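Endoribonuclease ToxN (Pectobacterium atrosepticum, PDB 2XDB) cleaves RNA within AAA(U/G) sequences as the toxic half of a type III toxin-antitoxin system, and is bound by its ToxI RNA antitoxin in a triangular heterohexamer. Local coordinates at residues I11-L14 with K15-D19; P50-S53 with P54-W57; L99-L102 with G103-P106; K131-T134 with L135-V139. One frame throughout, in Å; residues are numbered along the deposited sequence.

In the fold
Followed from the N terminus, the four contacts come in series, none nested in or crossing another, and each is local: two lie on helices, and two where the chain bends after a strand. Contact 1 is the end of helix 8-17, which follows the first strand of the antiparallel sheet. Contact 2 bends the chain as it leaves strand 45-52 for the loop toward strand 69-73. Contact 3 turns the chain between edge strand 97-99 and helix 109-123. Contact 4 lies within helix 125-140, beside strands 35-42 and 80-91. Contacts 1, 2 and 4 each meet the ToxI RNA, whereas contact 3 stays about 16 Å from it, nearest atom to nearest atom, and lies across the chain's centre from contact 4.

Contact 1 of 4, residues I11-L14 with K15-D19; sequences IEYL and KEFDD. With nucleotides of chain B.
Y13 and F17, one helical turn apart at the end of helix 8-17, form an edge-to-face aromatic pair. F17 turns its edge to the face of Y13, with ring centroids 5.3 Å apart and planes at 82°; the closest atoms are Y13 CE1 and F17 CE2, 3.5 Å apart. With CG anti to the backbone N (chi1 168°), the Y13 ring stands out on the side of the helix where the F17 ring reaches back to it. Its hydroxyl is bonded to the backbone of K156, and L152 and K156 of helix 150-156 touch F17, so this flank is closely packed. L14 O is shared by two backbone donors, F17 N at 2.8 Å and D18 N at 3.1 Å.

The flank bearing E12 and E16 is looser and more exposed to solvent. E16 OE2 lies 4.0 Å from Y13 CD1, at the ring edge, and E12 OE2 is as far from K15 CD. The K15 chain runs past I11 CG2 and bends at its end, where NZ is bonded to N23 and the backbone of V21. Just beyond the helix, D19 O accepts a nearly straight bond from N6 of A1 of chain B, 2.7 Å long at 172°. This is consistent with recognition of the adenine amine by a backbone carbonyl, since uracil and guanine carry a carbonyl oxygen at the corresponding position.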
loop_
_atom_site.group_PDB
_atom_site.type_symbol
_atom_site.label_atom_id
_atom_site.label_comp_id
_atom_site.label_asym_id
_atom_site.label_seq_id
_atom_site.Cartn_x
_atom_site.Cartn_y
_atom_site.Cartn_z
ATOM N N ILE A 11 0.397 10.400 8.543
ATOM C CA ILE A 11 -0.900 9.802 8.264
ATOM C C ILE A 11 -2.030 10.684 8.810
ATOM O O ILE A 11 -3.034 10.928 8.131
ATOM C CB ILE A 11 -1.031 8.417 8.883
ATOM C CG1 ILE A 11 -0.104 7.423 8.190
ATOM C CG2 ILE A 11 -2.463 7.935 8.774
ATOM C CD1 ILE A 11 -0.532 7.050 6.798
ATOM N N GLU A 12 -1.870 11.165 10.038
ATOM C CA GLU A 12 -2.902 11.998 10.634
ATOM C C GLU A 12 -3.086 13.262 9.800
ATOM O O GLU A 12 -4.203 13.732 9.591
ATOM C CB GLU A 12 -2.580 12.343 12.092
ATOM C CG GLU A 12 -2.432 11.131 13.023
ATOM C CD GLU A 12 -3.656 10.212 13.032
ATOM O OE1 GLU A 12 -3.472 8.978 13.148
ATOM O OE2 GLU A 12 -4.796 10.720 12.927
ATOM N N TYR A 13 -1.990 13.813 9.304
ATOM C CA TYR A 13 -2.093 15.034 8.522
ATOM C C TYR A 13 -2.891 14.769 7.241
ATOM O O TYR A 13 -3.914 15.406 7.006
ATOM C CB TYR A 13 -0.709 15.627 8.262
ATOM C CG TYR A 13 -0.676 16.717 7.228
ATOM C CD1 TYR A 13 -1.247 17.952 7.479
ATOM C CD2 TYR A 13 -0.055 16.513 5.997
ATOM C CE1 TYR A 13 -1.211 18.959 6.536
ATOM C CE2 TYR A 13 -0.015 17.506 5.050
ATOM C CZ TYR A 13 -0.596 18.729 5.328
ATOM O OH TYR A 13 -0.560 19.726 4.388
ATOM N N LEU A 14 -2.464 13.800 6.440
ATOM C CA LEU A 14 -3.238 13.455 5.247
ATOM C C LEU A 14 -4.701 13.103 5.606
ATOM O O LEU A 14 -5.632 13.455 4.876
ATOM C CB LEU A 14 -2.579 12.316 4.454
ATOM C CG LEU A 14 -1.134 12.472 3.973
ATOM C CD1 LEU A 14 -0.658 11.196 3.262
ATOM C CD2 LEU A 14 -0.969 13.686 3.057
ATOM N N LYS A 15 -4.907 12.414 6.728
ATOM C CA LYS A 15 -6.276 12.081 7.146
ATOM C C LYS A 15 -7.167 13.318 7.287
ATOM O O LYS A 15 -8.378 13.228 7.136
ATOM C CB LYS A 15 -6.292 11.273 8.444
ATOM C CG LYS A 15 -6.300 9.775 8.241
ATOM C CD LYS A 15 -6.004 9.045 9.545
ATOM C CE LYS A 15 -6.128 7.533 9.379
ATOM N NZ LYS A 15 -7.474 7.145 8.865
ATOM N N GLU A 16 -6.573 14.474 7.567
ATOM C CA GLU A 16 -7.353 15.704 7.614
ATOM C C GLU A 16 -8.076 15.955 6.301
ATOM O O GLU A 16 -9.189 16.468 6.297
ATOM C CB GLU A 16 -6.472 16.908 7.920
ATOM C CG GLU A 16 -5.872 16.922 9.297
ATOM C CD GLU A 16 -4.964 18.115 9.503
ATOM O OE1 GLU A 16 -5.193 19.161 8.853
ATOM O OE2 GLU A 16 -4.017 18.007 10.311
ATOM N N PHE A 17 -7.439 15.591 5.190
ATOM C CA PHE A 17 -7.940 15.938 3.858
ATOM C C PHE A 17 -8.751 14.834 3.215
ATOM O O PHE A 17 -9.643 15.097 2.414
ATOM C CB PHE A 17 -6.780 16.307 2.947
ATOM C CG PHE A 17 -5.996 17.462 3.438
ATOM C CD1 PHE A 17 -6.423 18.751 3.195
ATOM C CD2 PHE A 17 -4.841 17.268 4.165
ATOM C CE1 PHE A 17 -5.702 19.828 3.655
ATOM C CE2 PHE A 17 -4.114 18.341 4.634
ATOM C CZ PHE A 17 -4.544 19.620 4.376
ATOM N N ASP A 18 -8.426 13.595 3.558
ATOM C CA ASP A 18 -9.158 12.456 3.041
ATOM C C ASP A 18 -9.139 11.371 4.085
ATOM O O ASP A 18 -8.085 10.844 4.423
ATOM C CB ASP A 18 -8.536 11.946 1.743
ATOM C CG ASP A 18 -9.440 10.975 1.014
ATOM O OD1 ASP A 18 -9.353 10.897 -0.223
ATOM O OD2 ASP A 18 -10.252 10.294 1.673
ATOM N N ASP A 19 -10.308 11.035 4.599
ATOM C CA ASP A 19 -10.394 10.084 5.697
ATOM C C ASP A 19 -10.200 8.653 5.212
ATOM O O ASP A 19 -10.053 7.740 6.016
ATOM C CB ASP A 19 -11.734 10.233 6.411
ATOM C CG ASP A 19 -12.903 10.131 5.462
ATOM O OD1 ASP A 19 -13.419 11.185 5.026
ATOM O OD2 ASP A 19 -13.297 8.993 5.135
ATOM O "O5'" A B 1 -7.793 -2.506 7.101
ATOM C "C5'" A B 1 -8.471 -3.140 8.176
ATOM C "C4'" A B 1 -9.797 -2.477 8.460
ATOM O "O4'" A B 1 -9.588 -1.244 9.197
ATOM C "C3'" A B 1 -10.602 -2.065 7.239
ATOM O "O3'" A B 1 -11.337 -3.148 6.702
ATOM C "C2'" A B 1 -11.478 -0.942 7.782
ATOM O "O2'" A B 1 -12.593 -1.467 8.480
ATOM C "C1'" A B 1 -10.562 -0.297 8.819
ATOM N N9 A B 1 -9.901 0.933 8.334
ATOM C C8 A B 1 -8.563 1.195 8.200
ATOM N N7 A B 1 -8.308 2.403 7.756
ATOM C C5 A B 1 -9.560 2.984 7.590
ATOM C C6 A B 1 -9.990 4.256 7.147
ATOM N N6 A B 1 -9.186 5.245 6.760
ATOM N N1 A B 1 -11.316 4.494 7.106
ATOM C C2 A B 1 -12.147 3.521 7.484
ATOM N N3 A B 1 -11.872 2.294 7.915
ATOM C C4 A B 1 -10.546 2.085 7.948
#

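Contact 2 of 4, residues P50-S53 with P54-W57; sequences PLTS and PKKW. With nucleotides of chain B.
The bend where strand 45-52 gives way to the loop toward strand 69-73 forms part of the RNA-binding surface of ToxN, and K55 folds back across it to meet T52 and S53. Bends at chi2 and at chi4 (65°) return the end of the lysine chain to the strand, where NZ is bonded to two oxygens. T52 OG1 lies 3.0 Å from K55 NZ, and S53 O lies 2.7 Å from the same nitrogen, which sits above the carbonyl plane of S53. A chi1 of 174° swings the threonine hydroxyl to the side where the lysine returns. P54 forms the corner between the two arms of the bend.

W57, in the short 3-10 turn that follows, faces the nucleic acid. Its indole NE1 donates to OP1 of U2 of chain B over 2.8 Å at 149°, with the phosphate oxygen at the ring edge and near its plane. Over one ring face lies C4' of U3 of chain B, 3.6 Å above the plane and centred on it, while W57 CB comes within 3.4 Å of O2' of the same nucleotide. K55 CD also approaches OP1 of U2. In this contact the indole and the lysine meet phosphate and ribose, not the bases of U2 and U3, consistent with recognition of the RNA backbone.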
loop_
_atom_site.group_PDB
_atom_site.type_symbol
_atom_site.label_atom_id
_atom_site.label_comp_id
_atom_site.label_asym_id
_atom_site.label_seq_id
_atom_site.Cartn_x
_atom_site.Cartn_y
_atom_site.Cartn_z
ATOM N N PRO A 50 -0.996 0.326 1.079
ATOM C CA PRO A 50 -1.060 -0.444 2.317
ATOM C C PRO A 50 -1.298 -1.913 2.032
ATOM O O PRO A 50 -2.044 -2.240 1.107
ATOM C CB PRO A 50 -2.278 0.153 3.027
ATOM C CG PRO A 50 -3.167 0.581 1.903
ATOM C CD PRO A 50 -2.251 1.046 0.805
ATOM N N LEU A 51 -0.658 -2.784 2.809
ATOM C CA LEU A 51 -0.967 -4.200 2.792
ATOM C C LEU A 51 -2.036 -4.452 3.856
ATOM O O LEU A 51 -2.076 -3.757 4.873
ATOM C CB LEU A 51 0.274 -5.007 3.134
ATOM C CG LEU A 51 1.463 -4.981 2.186
ATOM C CD1 LEU A 51 2.672 -5.600 2.865
ATOM C CD2 LEU A 51 1.099 -5.769 0.971
ATOM N N THR A 52 -2.901 -5.435 3.620
ATOM C CA THR A 52 -3.931 -5.811 4.584
ATOM C C THR A 52 -4.085 -7.330 4.668
ATOM O O THR A 52 -3.860 -8.050 3.691
ATOM C CB THR A 52 -5.310 -5.158 4.275
ATOM O OG1 THR A 52 -6.298 -5.686 5.164
ATOM C CG2 THR A 52 -5.748 -5.457 2.871
ATOM N N SER A 53 -4.460 -7.813 5.845
ATOM C CA SER A 53 -4.607 -9.243 6.056
ATOM C C SER A 53 -5.908 -9.726 5.420
ATOM O O SER A 53 -6.786 -8.920 5.124
ATOM C CB SER A 53 -4.548 -9.572 7.555
ATOM O OG SER A 53 -5.415 -8.746 8.324
ATOM N N PRO A 54 -6.035 -11.044 5.203
ATOM C CA PRO A 54 -7.230 -11.611 4.568
ATOM C C PRO A 54 -8.510 -11.259 5.298
ATOM O O PRO A 54 -8.559 -11.295 6.528
ATOM C CB PRO A 54 -6.996 -13.117 4.657
ATOM C CG PRO A 54 -5.514 -13.254 4.663
ATOM C CD PRO A 54 -5.012 -12.071 5.463
ATOM N N LYS A 55 -9.525 -10.896 4.522
ATOM C CA LYS A 55 -10.874 -10.685 5.009
ATOM C C LYS A 55 -11.787 -11.454 4.073
ATOM O O LYS A 55 -11.402 -11.757 2.946
ATOM C CB LYS A 55 -11.225 -9.203 4.997
ATOM C CG LYS A 55 -10.619 -8.442 6.152
ATOM C CD LYS A 55 -10.023 -7.121 5.698
ATOM C CE LYS A 55 -9.109 -6.509 6.765
ATOM N NZ LYS A 55 -7.888 -7.335 7.040
ATOM N N LYS A 56 -12.988 -11.772 4.531
ATOM C CA LYS A 56 -13.911 -12.583 3.746
ATOM C C LYS A 56 -14.202 -11.993 2.359
ATOM O O LYS A 56 -14.146 -12.706 1.356
ATOM C CB LYS A 56 -15.209 -12.836 4.524
ATOM C CG LYS A 56 -15.900 -11.565 5.022
ATOM C CD LYS A 56 -15.089 -10.821 6.090
ATOM C CE LYS A 56 -15.539 -9.371 6.193
ATOM N NZ LYS A 56 -14.809 -8.654 7.264
ATOM N N TRP A 57 -14.488 -10.695 2.291
ATOM C CA TRP A 57 -14.860 -10.089 1.009
ATOM C C TRP A 57 -13.804 -10.202 -0.094
ATOM O O TRP A 57 -14.122 -10.049 -1.268
ATOM C CB TRP A 57 -15.310 -8.632 1.173
ATOM C CG TRP A 57 -14.257 -7.678 1.640
ATOM C CD1 TRP A 57 -14.024 -7.280 2.925
ATOM C CD2 TRP A 57 -13.310 -6.973 0.826
ATOM N NE1 TRP A 57 -12.987 -6.378 2.965
ATOM C CE2 TRP A 57 -12.529 -6.173 1.689
ATOM C CE3 TRP A 57 -13.040 -6.942 -0.549
ATOM C CZ2 TRP A 57 -11.496 -5.356 1.222
ATOM C CZ3 TRP A 57 -12.018 -6.124 -1.010
ATOM C CH2 TRP A 57 -11.259 -5.346 -0.127
ATOM P P U B 3 -14.217 -0.584 0.656
ATOM O OP1 U B 3 -12.774 -0.882 0.489
ATOM O OP2 U B 3 -14.780 0.639 0.040
ATOM O "O5'" U B 3 -15.061 -1.881 0.323
ATOM C "C5'" U B 3 -14.496 -3.140 0.654
ATOM C "C4'" U B 3 -15.537 -4.108 1.150
ATOM O "O4'" U B 3 -15.920 -3.786 2.509
ATOM C "C3'" U B 3 -16.846 -4.106 0.391
ATOM O "O3'" U B 3 -16.756 -4.842 -0.811
ATOM C "C2'" U B 3 -17.807 -4.705 1.408
ATOM O "O2'" U B 3 -17.637 -6.111 1.475
ATOM C "C1'" U B 3 -17.277 -4.113 2.712
ATOM N N1 U B 3 -17.993 -2.897 3.135
ATOM C C2 U B 3 -17.845 -2.518 4.454
ATOM O O2 U B 3 -17.159 -3.136 5.253
ATOM N N3 U B 3 -18.524 -1.384 4.807
ATOM C C4 U B 3 -19.321 -0.612 3.993
ATOM O O4 U B 3 -19.863 0.383 4.472
ATOM C C5 U B 3 -19.427 -1.072 2.639
ATOM C C6 U B 3 -18.774 -2.175 2.265
ATOM P P U B 2 -11.497 -3.357 5.128
ATOM O OP1 U B 2 -12.465 -4.431 4.836
ATOM O OP2 U B 2 -10.111 -3.459 4.613
ATOM O "O5'" U B 2 -12.147 -1.984 4.688
ATOM C "C5'" U B 2 -13.476 -1.633 5.031
ATOM C "C4'" U B 2 -13.793 -0.246 4.539
ATOM O "O4'" U B 2 -13.005 0.739 5.259
ATOM C "C3'" U B 2 -13.463 0.008 3.081
ATOM O "O3'" U B 2 -14.476 -0.468 2.223
ATOM C "C2'" U B 2 -13.310 1.514 3.038
ATOM O "O2'" U B 2 -14.593 2.110 3.051
ATOM C "C1'" U B 2 -12.651 1.794 4.387
ATOM N N1 U B 2 -11.173 1.884 4.356
ATOM C C2 U B 2 -10.595 3.080 4.006
ATOM O O2 U B 2 -11.252 4.049 3.699
ATOM N N3 U B 2 -9.226 3.101 4.012
ATOM C C4 U B 2 -8.383 2.062 4.343
ATOM O O4 U B 2 -7.161 2.223 4.316
ATOM C C5 U B 2 -9.057 0.858 4.703
ATOM C C6 U B 2 -10.391 0.814 4.701
#

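Contact 3 of 4, residues L99-L102 with G103-P106; sequences LLDL and GNMP
Between edge strand 97-99 and helix 109-123 the backbone makes a tight turn at D101-N104, with L102 and G103 both at helix-like angles. N104 N returns to D101 O, 3.1 Å away, the i to i+3 hydrogen bond of a beta turn. A second such bond follows at once, M105 N to L102 O, 3.2 Å long; L102 O is held by K111 NZ of helix 109-123 as well. D101 and N104, at the two ends of the first turn, are also joined through their side chains. The torsion about CA-CB (chi1 -172°) carries the D101 carboxylate over to the asparagine, and the two flat groups are turned 76° against each other.

On the apolar side of the turn, L102 and M105 lie side by side and point the same way. The branch that touches is L102 CD2, 3.9 Å from M105 SD, while M105 CG passes D101 O at 3.5 Å. L102 also rests on L114 and Y115 of helix 109-123, so the apolar side continues onto that helix, while D101, G103 and N104 are exposed. D101 uses both carboxylate oxygens: OD2 takes a weak bond from the backbone N104 N, and OD1 receives N104 ND2 at 2.6 Å, from above the carboxylate plane but close to the amide plane of the asparagine.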
loop_
_atom_site.group_PDB
_atom_site.type_symbol
_atom_site.label_atom_id
_atom_site.label_comp_id
_atom_site.label_asym_id
_atom_site.label_seq_id
_atom_site.Cartn_x
_atom_site.Cartn_y
_atom_site.Cartn_z
ATOM N N LEU A 99 11.873 2.251 5.751
ATOM C CA LEU A 99 11.975 0.848 5.358
ATOM C C LEU A 99 11.965 -0.063 6.580
ATOM O O LEU A 99 12.568 0.266 7.594
ATOM C CB LEU A 99 13.277 0.607 4.595
ATOM C CG LEU A 99 13.409 1.048 3.137
ATOM C CD1 LEU A 99 14.862 1.016 2.704
ATOM C CD2 LEU A 99 12.586 0.160 2.223
ATOM N N LEU A 100 11.292 -1.206 6.500
ATOM C CA LEU A 100 11.490 -2.217 7.534
ATOM C C LEU A 100 12.954 -2.649 7.445
ATOM O O LEU A 100 13.500 -2.785 6.350
ATOM C CB LEU A 100 10.575 -3.435 7.332
ATOM C CG LEU A 100 9.051 -3.272 7.253
ATOM C CD1 LEU A 100 8.360 -4.582 7.555
ATOM C CD2 LEU A 100 8.570 -2.232 8.219
ATOM N N ASP A 101 13.599 -2.844 8.586
ATOM C CA ASP A 101 14.967 -3.342 8.594
ATOM C C ASP A 101 14.958 -4.854 8.774
ATOM O O ASP A 101 15.190 -5.352 9.886
ATOM C CB ASP A 101 15.764 -2.692 9.723
ATOM C CG ASP A 101 17.246 -3.031 9.669
ATOM O OD1 ASP A 101 18.004 -2.443 10.466
ATOM O OD2 ASP A 101 17.658 -3.869 8.830
ATOM N N LEU A 102 14.685 -5.584 7.692
ATOM C CA LEU A 102 14.488 -7.031 7.788
ATOM C C LEU A 102 15.750 -7.730 8.275
ATOM O O LEU A 102 15.682 -8.746 8.969
ATOM C CB LEU A 102 14.033 -7.627 6.457
ATOM C CG LEU A 102 12.708 -7.165 5.854
ATOM C CD1 LEU A 102 12.498 -7.823 4.507
ATOM C CD2 LEU A 102 11.552 -7.496 6.765
ATOM N N GLY A 103 16.902 -7.180 7.915
ATOM C CA GLY A 103 18.167 -7.742 8.350
ATOM C C GLY A 103 18.345 -7.801 9.866
ATOM O O GLY A 103 18.967 -8.725 10.383
ATOM N N ASN A 104 17.818 -6.812 10.580
ATOM C CA ASN A 104 17.925 -6.793 12.034
ATOM C C ASN A 104 16.690 -7.360 12.716
ATOM O O ASN A 104 16.661 -7.478 13.929
ATOM C CB ASN A 104 18.223 -5.379 12.564
ATOM C CG ASN A 104 19.667 -4.939 12.302
ATOM O OD1 ASN A 104 20.619 -5.636 12.659
ATOM N ND2 ASN A 104 19.831 -3.775 11.682
ATOM N N MET A 105 15.667 -7.703 11.942
ATOM C CA MET A 105 14.441 -8.234 12.525
ATOM C C MET A 105 14.646 -9.674 12.961
ATOM O O MET A 105 15.154 -10.490 12.199
ATOM C CB MET A 105 13.282 -8.165 11.534
ATOM C CG MET A 105 12.509 -6.860 11.549
ATOM S SD MET A 105 10.987 -6.998 10.575
ATOM C CE MET A 105 10.573 -8.710 10.908
ATOM N N PRO A 106 14.240 -9.991 14.194
ATOM C CA PRO A 106 14.298 -11.356 14.725
ATOM C C PRO A 106 13.506 -12.314 13.848
ATOM O O PRO A 106 12.573 -11.888 13.175
ATOM C CB PRO A 106 13.630 -11.224 16.093
ATOM C CG PRO A 106 12.801 -9.972 16.001
ATOM C CD PRO A 106 13.603 -9.061 15.139
#

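Contact 4 of 4, residues K131-T134 with L135-V139; sequences KSDT and LRNLV. With nucleotides of chain B.
N137 stands one turn beyond D133 on helix 125-140, and its side chain runs from the helix backbone to a phosphate of the RNA. CB lies 3.5 Å from D133 O and 3.4 Å from OP2 of U21 of chain B. CG, anti to the backbone carbonyl carbon (chi1 -74°), closes to 3.2 Å from D133 O, so the amide leans back over the preceding turn. ND2 also lies 3.2 Å from D133 O, but at an angle too poor for a hydrogen bond. This nitrogen makes a weak hydrogen bond to OP2 of U21. The D133 carboxylate stays farther off, 3.8 Å from OD1 to N137 ND2, with carboxylate and amide planes 70° apart; a water 2.7 Å from D133 OD1 may bridge the two groups, though its bond to ND2 is weak.

T134 faces the other oxygen of the same phosphate: its OG1 is hydrogen-bonded to S130 O in the helix and lies 3.2 Å from OP1 of U21. T134 and N137 thus bring polar groups to a single phosphate. Away from the RNA, S132 packs on V39 of strand 35-42 and L86 of strand 80-91, and L135 on L86 too. R136 reaches over L40, I42 and M89 to a salt bridge with E154 of helix 150-156, tying this helix to the sheet and to the C-terminal helix.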
loop_
_atom_site.group_PDB
_atom_site.type_symbol
_atom_site.label_atom_id
_atom_site.label_comp_id
_atom_site.label_asym_id
_atom_site.label_seq_id
_atom_site.Cartn_x
_atom_site.Cartn_y
_atom_site.Cartn_z
ATOM N N LYS A 131 -1.095 -1.530 -12.663
ATOM C CA LYS A 131 -2.409 -1.334 -12.069
ATOM C C LYS A 131 -2.479 0.001 -11.340
ATOM O O LYS A 131 -3.498 0.673 -11.390
ATOM C CB LYS A 131 -2.752 -2.466 -11.115
ATOM C CG LYS A 131 -3.119 -3.756 -11.802
ATOM C CD LYS A 131 -3.173 -4.888 -10.807
ATOM C CE LYS A 131 -3.573 -6.179 -11.475
ATOM N NZ LYS A 131 -5.035 -6.196 -11.647
ATOM N N SER A 132 -1.395 0.387 -10.671
ATOM C CA SER A 132 -1.393 1.635 -9.916
ATOM C C SER A 132 -1.574 2.815 -10.855
ATOM O O SER A 132 -2.367 3.712 -10.594
ATOM C CB SER A 132 -0.104 1.789 -9.115
ATOM O OG SER A 132 0.016 0.751 -8.160
ATOM N N ASP A 133 -0.840 2.793 -11.959
ATOM C CA ASP A 133 -0.879 3.868 -12.929
ATOM C C ASP A 133 -2.280 4.002 -13.512
ATOM O O ASP A 133 -2.802 5.110 -13.644
ATOM C CB ASP A 133 0.140 3.616 -14.043
ATOM C CG ASP A 133 0.231 4.777 -15.038
ATOM O OD1 ASP A 133 0.217 5.946 -14.603
ATOM O OD2 ASP A 133 0.328 4.520 -16.261
ATOM N N THR A 134 -2.898 2.879 -13.857
ATOM C CA THR A 134 -4.195 2.946 -14.511
ATOM C C THR A 134 -5.247 3.352 -13.494
ATOM O O THR A 134 -6.215 4.033 -13.821
ATOM C CB THR A 134 -4.586 1.613 -15.174
ATOM O OG1 THR A 134 -3.552 1.203 -16.074
ATOM C CG2 THR A 134 -5.877 1.766 -15.956
ATOM N N LEU A 135 -5.041 2.948 -12.249
ATOM C CA LEU A 135 -5.974 3.283 -11.186
ATOM C C LEU A 135 -6.051 4.789 -11.033
ATOM O O LEU A 135 -7.138 5.377 -11.038
ATOM C CB LEU A 135 -5.552 2.632 -9.877
ATOM C CG LEU A 135 -6.358 3.023 -8.651
ATOM C CD1 LEU A 135 -7.802 2.608 -8.832
ATOM C CD2 LEU A 135 -5.760 2.381 -7.409
ATOM N N ARG A 136 -4.890 5.418 -10.925
ATOM C CA ARG A 136 -4.839 6.859 -10.716
ATOM C C ARG A 136 -5.380 7.593 -11.942
ATOM O O ARG A 136 -6.098 8.575 -11.807
ATOM C CB ARG A 136 -3.411 7.289 -10.387
ATOM C CG ARG A 136 -3.156 8.771 -10.313
ATOM C CD ARG A 136 -1.661 9.015 -10.036
ATOM N NE ARG A 136 -1.351 10.427 -9.899
ATOM C CZ ARG A 136 -1.021 11.222 -10.909
ATOM N NH1 ARG A 136 -0.931 10.734 -12.135
ATOM N NH2 ARG A 136 -0.777 12.509 -10.691
ATOM N N ASN A 137 -5.060 7.106 -13.136
ATOM C CA ASN A 137 -5.581 7.733 -14.346
ATOM C C ASN A 137 -7.107 7.751 -14.352
ATOM O O ASN A 137 -7.723 8.793 -14.551
ATOM C CB ASN A 137 -5.064 7.027 -15.588
ATOM C CG ASN A 137 -3.624 7.337 -15.862
ATOM O OD1 ASN A 137 -3.118 8.376 -15.435
ATOM N ND2 ASN A 137 -2.942 6.440 -16.580
ATOM N N LEU A 138 -7.708 6.590 -14.118
ATOM C CA LEU A 138 -9.153 6.497 -14.032
ATOM C C LEU A 138 -9.706 7.452 -12.984
ATOM O O LEU A 138 -10.739 8.088 -13.207
ATOM C CB LEU A 138 -9.583 5.064 -13.741
ATOM C CG LEU A 138 -9.243 4.076 -14.871
ATOM C CD1 LEU A 138 -9.758 2.683 -14.591
ATOM C CD2 LEU A 138 -9.820 4.566 -16.165
ATOM N N VAL A 139 -9.026 7.582 -11.850
ATOM C CA VAL A 139 -9.557 8.458 -10.816
ATOM C C VAL A 139 -9.474 9.928 -11.255
ATOM O O VAL A 139 -10.405 10.697 -11.020
ATOM C CB VAL A 139 -8.923 8.196 -9.430
ATOM C CG1 VAL A 139 -9.279 9.289 -8.453
ATOM C CG2 VAL A 139 -9.399 6.879 -8.884
ATOM P P U B 21 -4.666 4.258 -19.307
ATOM O OP1 U B 21 -4.114 3.035 -18.658
ATOM O OP2 U B 21 -5.326 5.286 -18.463
ATOM O "O5'" U B 21 -3.529 4.934 -20.190
ATOM C "C5'" U B 21 -3.799 6.095 -20.968
ATOM C "C4'" U B 21 -3.088 6.090 -22.304
ATOM O "O4'" U B 21 -1.650 5.938 -22.122
ATOM C "C3'" U B 21 -3.507 5.005 -23.297
ATOM O "O3'" U B 21 -3.466 5.549 -24.618
ATOM C "C2'" U B 21 -2.382 3.984 -23.158
ATOM O "O2'" U B 21 -2.226 3.132 -24.270
ATOM C "C1'" U B 21 -1.183 4.912 -22.982
ATOM N N1 U B 21 0.114 4.355 -22.491
ATOM C C2 U B 21 0.214 3.094 -21.915
ATOM O O2 U B 21 -0.723 2.328 -21.759
ATOM N N3 U B 21 1.485 2.744 -21.514
ATOM C C4 U B 21 2.646 3.490 -21.615
ATOM O O4 U B 21 3.715 3.030 -21.204
ATOM C C5 U B 21 2.464 4.774 -22.216
ATOM C C6 U B 21 1.241 5.143 -22.617
HETATM O O HOH W 1 0.072 7.813 -16.614
#